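Local structure of pseudoazurin (Blue copper protein) (Sinorhizobium meliloti, 3TU6) at residues R26-T34 and I66-G74. The protein binds one copper ion as a cupredoxin and probably carries electrons between redox partners in the periplasm. Residues are numbered along the deposited sequence; the frame is centred on the assembly and turned at random.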
ATOM      1  N   ARG A  26      -6.009  -1.393   7.674  1.00 22.26           N
ATOM      2  CA  ARG A  26      -7.105  -2.358   7.765  1.00 22.93           C
ATOM      3  C   ARG A  26      -8.437  -1.623   7.676  1.00 23.09           C
ATOM      4  O   ARG A  26      -8.884  -1.006   8.644  1.00 23.70           O
ATOM      5  CB  ARG A  26      -7.016  -3.167   9.064  1.00 21.55           C
ATOM      6  CG  ARG A  26      -5.695  -3.908   9.267  1.00 24.23           C
ATOM      7  CD  ARG A  26      -5.370  -4.863   8.120  1.00 18.71           C
ATOM      8  NE  ARG A  26      -6.375  -5.916   7.958  1.00 31.16           N
ATOM      9  CZ  ARG A  26      -6.275  -7.160   8.432  1.00 28.82           C
ATOM     10  NH1 ARG A  26      -7.259  -8.025   8.214  1.00 28.49           N
ATOM     11  NH2 ARG A  26      -5.207  -7.556   9.121  1.00 25.33           N
ATOM     12  N   ALA A  27      -9.059  -1.691   6.502  1.00 23.59           N
ATOM     13  CA  ALA A  27     -10.299  -0.973   6.225  1.00 23.52           C
ATOM     14  C   ALA A  27     -11.440  -1.937   5.928  1.00 23.79           C
ATOM     15  O   ALA A  27     -11.237  -3.147   5.816  1.00 22.94           O
ATOM     16  CB  ALA A  27     -10.097  -0.029   5.053  1.00 23.97           C
ATOM     17  N   GLN A  28     -12.642  -1.381   5.812  1.00 25.84           N
ATOM     18  CA  GLN A  28     -13.824  -2.130   5.403  1.00 26.63           C
ATOM     19  C   GLN A  28     -14.269  -1.645   4.026  1.00 24.41           C
ATOM     20  O   GLN A  28     -13.920  -0.531   3.624  1.00 23.68           O
ATOM     21  CB  GLN A  28     -14.954  -1.938   6.416  1.00 27.82           C
ATOM     22  CG  GLN A  28     -14.632  -2.453   7.813  1.00 29.10           C
ATOM     23  CD  GLN A  28     -14.342  -3.943   7.838  1.00 30.35           C
ATOM     24  OE1 GLN A  28     -15.033  -4.734   7.194  1.00 41.14           O
ATOM     25  NE2 GLN A  28     -13.316  -4.333   8.583  1.00 43.11           N
ATOM     26  N   PRO A  29     -15.031  -2.479   3.294  1.00 23.48           N
ATOM     27  CA  PRO A  29     -15.563  -2.084   1.989  1.00 23.04           C
ATOM     28  C   PRO A  29     -16.299  -0.740   2.025  1.00 22.80           C
ATOM     29  O   PRO A  29     -17.202  -0.550   2.841  1.00 21.99           O
ATOM     30  CB  PRO A  29     -16.529  -3.221   1.653  1.00 25.78           C
ATOM     31  CG  PRO A  29     -15.951  -4.404   2.331  1.00 25.46           C
ATOM     32  CD  PRO A  29     -15.338  -3.890   3.601  1.00 25.07           C
ATOM     33  N   GLY A  30     -15.896   0.181   1.154  1.00 22.63           N
ATOM     34  CA  GLY A  30     -16.520   1.502   1.072  1.00 23.73           C
ATOM     35  C   GLY A  30     -15.736   2.615   1.747  1.00 23.05           C
ATOM     36  O   GLY A  30     -16.050   3.791   1.559  1.00 24.25           O
ATOM     37  N   ASP A  31     -14.722   2.251   2.533  1.00 23.58           N
ATOM     38  CA  ASP A  31     -13.857   3.233   3.195  1.00 24.42           C
ATOM     39  C   ASP A  31     -12.911   3.887   2.189  1.00 25.73           C
ATOM     40  O   ASP A  31     -12.735   3.389   1.074  1.00 26.58           O
ATOM     41  CB  ASP A  31     -13.035   2.572   4.310  1.00 23.91           C
ATOM     42  CG  ASP A  31     -13.885   2.110   5.487  1.00 25.24           C
ATOM     43  OD1 ASP A  31     -15.034   2.581   5.641  1.00 21.34           O
ATOM     44  OD2 ASP A  31     -13.390   1.276   6.277  1.00 20.96           O
ATOM     45  N   THR A  32     -12.307   5.003   2.594  1.00 26.10           N
ATOM     46  CA  THR A  32     -11.318   5.702   1.773  1.00 26.82           C
ATOM     47  C   THR A  32      -9.976   5.810   2.492  1.00 26.31           C
ATOM     48  O   THR A  32      -9.921   5.845   3.724  1.00 25.96           O
ATOM     49  CB  THR A  32     -11.783   7.127   1.404  1.00 28.44           C
ATOM     50  OG1 THR A  32     -11.926   7.916   2.592  1.00 25.33           O
ATOM     51  CG2 THR A  32     -13.107   7.089   0.654  1.00 29.58           C
ATOM     52  N   VAL A  33      -8.903   5.859   1.706  1.00 25.39           N
ATOM     53  CA  VAL A  33      -7.558   6.101   2.220  1.00 25.43           C
ATOM     54  C   VAL A  33      -6.944   7.282   1.470  1.00 24.72           C
ATOM     55  O   VAL A  33      -6.878   7.277   0.241  1.00 25.94           O
ATOM     56  CB  VAL A  33      -6.653   4.860   2.059  1.00 25.68           C
ATOM     57  CG1 VAL A  33      -5.196   5.213   2.334  1.00 25.80           C
ATOM     58  CG2 VAL A  33      -7.114   3.746   2.981  1.00 22.61           C
ATOM     59  N   THR A  34      -6.507   8.292   2.222  1.00 23.88           N
ATOM     60  CA  THR A  34      -5.877   9.478   1.654  1.00 22.00           C
ATOM     61  C   THR A  34      -4.381   9.448   1.930  1.00 22.63           C
ATOM     62  O   THR A  34      -3.954   9.240   3.068  1.00 23.13           O
ATOM     63  CB  THR A  34      -6.471  10.767   2.251  1.00 24.44           C
ATOM     64  OG1 THR A  34      -7.885  10.798   2.015  1.00 23.62           O
ATOM     65  CG2 THR A  34      -5.823  12.001   1.636  1.00 21.89           C
ATOM     66  N   ILE A  66      -3.541  11.934  -3.031  1.00 28.86           N
ATOM     67  CA  ILE A  66      -4.693  11.291  -3.652  1.00 28.92           C
ATOM     68  C   ILE A  66      -5.522  10.509  -2.633  1.00 28.69           C
ATOM     69  O   ILE A  66      -4.975   9.861  -1.739  1.00 28.28           O
ATOM     70  CB  ILE A  66      -4.252  10.352  -4.811  1.00 29.16           C
ATOM     71  CG1 ILE A  66      -5.454   9.938  -5.665  1.00 35.58           C
ATOM     72  CG2 ILE A  66      -3.522   9.121  -4.277  1.00 26.82           C
ATOM     73  CD1 ILE A  66      -5.073   9.195  -6.929  1.00 41.67           C
ATOM     74  N   THR A  67      -6.843  10.586  -2.774  1.00 29.19           N
ATOM     75  CA  THR A  67      -7.764   9.784  -1.979  1.00 28.68           C
ATOM     76  C   THR A  67      -8.314   8.668  -2.857  1.00 27.90           C
ATOM     77  O   THR A  67      -8.875   8.934  -3.921  1.00 28.18           O
ATOM     78  CB  THR A  67      -8.925  10.630  -1.429  1.00 29.94           C
ATOM     79  OG1 THR A  67      -8.412  11.612  -0.521  1.00 31.83           O
ATOM     80  CG2 THR A  67      -9.936   9.753  -0.698  1.00 30.72           C
ATOM     81  N   VAL A  68      -8.145   7.426  -2.410  1.00 26.55           N
ATOM     82  CA  VAL A  68      -8.599   6.257  -3.161  1.00 26.25           C
ATOM     83  C   VAL A  68      -9.848   5.644  -2.532  1.00 28.12           C
ATOM     84  O   VAL A  68     -10.009   5.653  -1.310  1.00 27.78           O
ATOM     85  CB  VAL A  68      -7.489   5.182  -3.266  1.00 25.99           C
ATOM     86  CG1 VAL A  68      -6.233   5.778  -3.885  1.00 25.94           C
ATOM     87  CG2 VAL A  68      -7.178   4.580  -1.905  1.00 23.04           C
ATOM     88  N   THR A  69     -10.729   5.123  -3.383  1.00 30.36           N
ATOM     89  CA  THR A  69     -11.936   4.427  -2.950  1.00 32.33           C
ATOM     90  C   THR A  69     -11.661   2.929  -2.890  1.00 31.70           C
ATOM     91  O   THR A  69     -10.906   2.402  -3.707  1.00 32.18           O
ATOM     92  CB  THR A  69     -13.104   4.681  -3.924  1.00 34.34           C
ATOM     93  OG1 THR A  69     -12.730   4.265  -5.244  1.00 37.60           O
ATOM     94  CG2 THR A  69     -13.472   6.158  -3.946  1.00 34.70           C
ATOM     95  N   LEU A  70     -12.281   2.250  -1.928  1.00 31.16           N
ATOM     96  CA  LEU A  70     -12.025   0.831  -1.684  1.00 31.77           C
ATOM     97  C   LEU A  70     -13.335   0.048  -1.595  1.00 31.86           C
ATOM     98  O   LEU A  70     -13.715  -0.429  -0.525  1.00 31.67           O
ATOM     99  CB  LEU A  70     -11.216   0.665  -0.396  1.00 31.83           C
ATOM    100  CG  LEU A  70      -9.854   1.361  -0.357  1.00 32.98           C
ATOM    101  CD1 LEU A  70      -9.313   1.391   1.066  1.00 35.34           C
ATOM    102  CD2 LEU A  70      -8.872   0.679  -1.299  1.00 30.32           C
ATOM    103  N   SER A  71     -14.014  -0.086  -2.731  1.00 32.13           N
ATOM    104  CA  SER A  71     -15.327  -0.728  -2.780  1.00 34.10           C
ATOM    105  C   SER A  71     -15.241  -2.247  -2.651  1.00 33.58           C
ATOM    106  O   SER A  71     -15.947  -2.842  -1.836  1.00 33.92           O
ATOM    107  CB  SER A  71     -16.059  -0.360  -4.076  1.00 35.12           C
ATOM    108  OG  SER A  71     -16.424   1.009  -4.081  1.00 37.05           O
ATOM    109  N   LYS A  72     -14.383  -2.869  -3.456  1.00 34.14           N
ATOM    110  CA  LYS A  72     -14.266  -4.328  -3.471  1.00 34.54           C
ATOM    111  C   LYS A  72     -13.329  -4.816  -2.365  1.00 33.57           C
ATOM    112  O   LYS A  72     -12.279  -4.212  -2.136  1.00 31.84           O
ATOM    113  CB  LYS A  72     -13.767  -4.817  -4.833  1.00 35.80           C
ATOM    114  CG  LYS A  72     -14.685  -4.446  -5.991  1.00 39.86           C
ATOM    115  CD  LYS A  72     -14.448  -5.327  -7.212  1.00 44.97           C
ATOM    116  CE  LYS A  72     -15.179  -6.661  -7.104  1.00 51.49           C
ATOM    117  NZ  LYS A  72     -16.658  -6.507  -7.213  1.00 50.52           N
ATOM    118  N   PRO A  73     -13.704  -5.909  -1.676  1.00 33.61           N
ATOM    119  CA  PRO A  73     -12.856  -6.442  -0.611  1.00 32.67           C
ATOM    120  C   PRO A  73     -11.629  -7.179  -1.147  1.00 31.52           C
ATOM    121  O   PRO A  73     -11.667  -7.723  -2.252  1.00 30.60           O
ATOM    122  CB  PRO A  73     -13.787  -7.409   0.126  1.00 33.23           C
ATOM    123  CG  PRO A  73     -14.749  -7.855  -0.904  1.00 35.72           C
ATOM    124  CD  PRO A  73     -14.945  -6.691  -1.830  1.00 34.92           C
ATOM    125  N   GLY A  74     -10.558  -7.187  -0.359  1.00 29.65           N
ATOM    126  CA  GLY A  74      -9.309  -7.844  -0.739  1.00 28.90           C
ATOM    127  C   GLY A  74      -8.088  -7.043  -0.330  1.00 27.54           C
ATOM    128  O   GLY A  74      -8.201  -6.020   0.350  1.00 27.13           O
TER
HETATM  129  O   HOH W   1     -14.694   4.124  -1.146  1.00 40.46           O
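An antiparallel strand pair at the edge of the cupredoxin beta barrel joins strand 32-36 to strand 67-69, an outermost strand of the sheet. Val-33 and Val-68 form the hydrogen-bonded pair. Val-68 N gives Val-33 O a nearly straight bond of 2.9 Å, and Val-33 N returns one of 3.2 Å to Val-68 O, lying in that carbonyl's plane. Leu-70 N makes a weak bond to Asp-31 O and also donates to a water. The type II turn from Gln-28 to Asp-31 brings Gly-30 N to Leu-70 O at 2.8 Å, from above the carbonyl plane. Inside the turn, Asp-31 OD2 accepts a bond from Gln-28 N.

Val-33 and Val-68 share the buried face, where Val-33 CB lies 4.0 Å from Val-68 CG2. Leu-70 extends this apolar side: its CD1 meets Val-33 CG2 at 3.7 Å and sits 4.3 Å from Ala-27 CB. Leu-70 also packs on Ile-92 and Val-94 of strand 89-94, and Val-33 on Val-6. The other face carries threonines. Thr-34 and Thr-67 both hold OG1 anti to the carbonyl carbon (chi1 -58° and -64°), which brings Thr-34 OG1 within 2.7 Å of Thr-67 OG1 in a hydroxyl-to-hydroxyl hydrogen bond. With an alanine at Thr-34, the Thr-67 hydroxyl would probably lose its cross-strand partner and turn more freely. Beside this pair, Thr-32 CB lies against the Thr-67 methyl, CG2, at 3.8 Å.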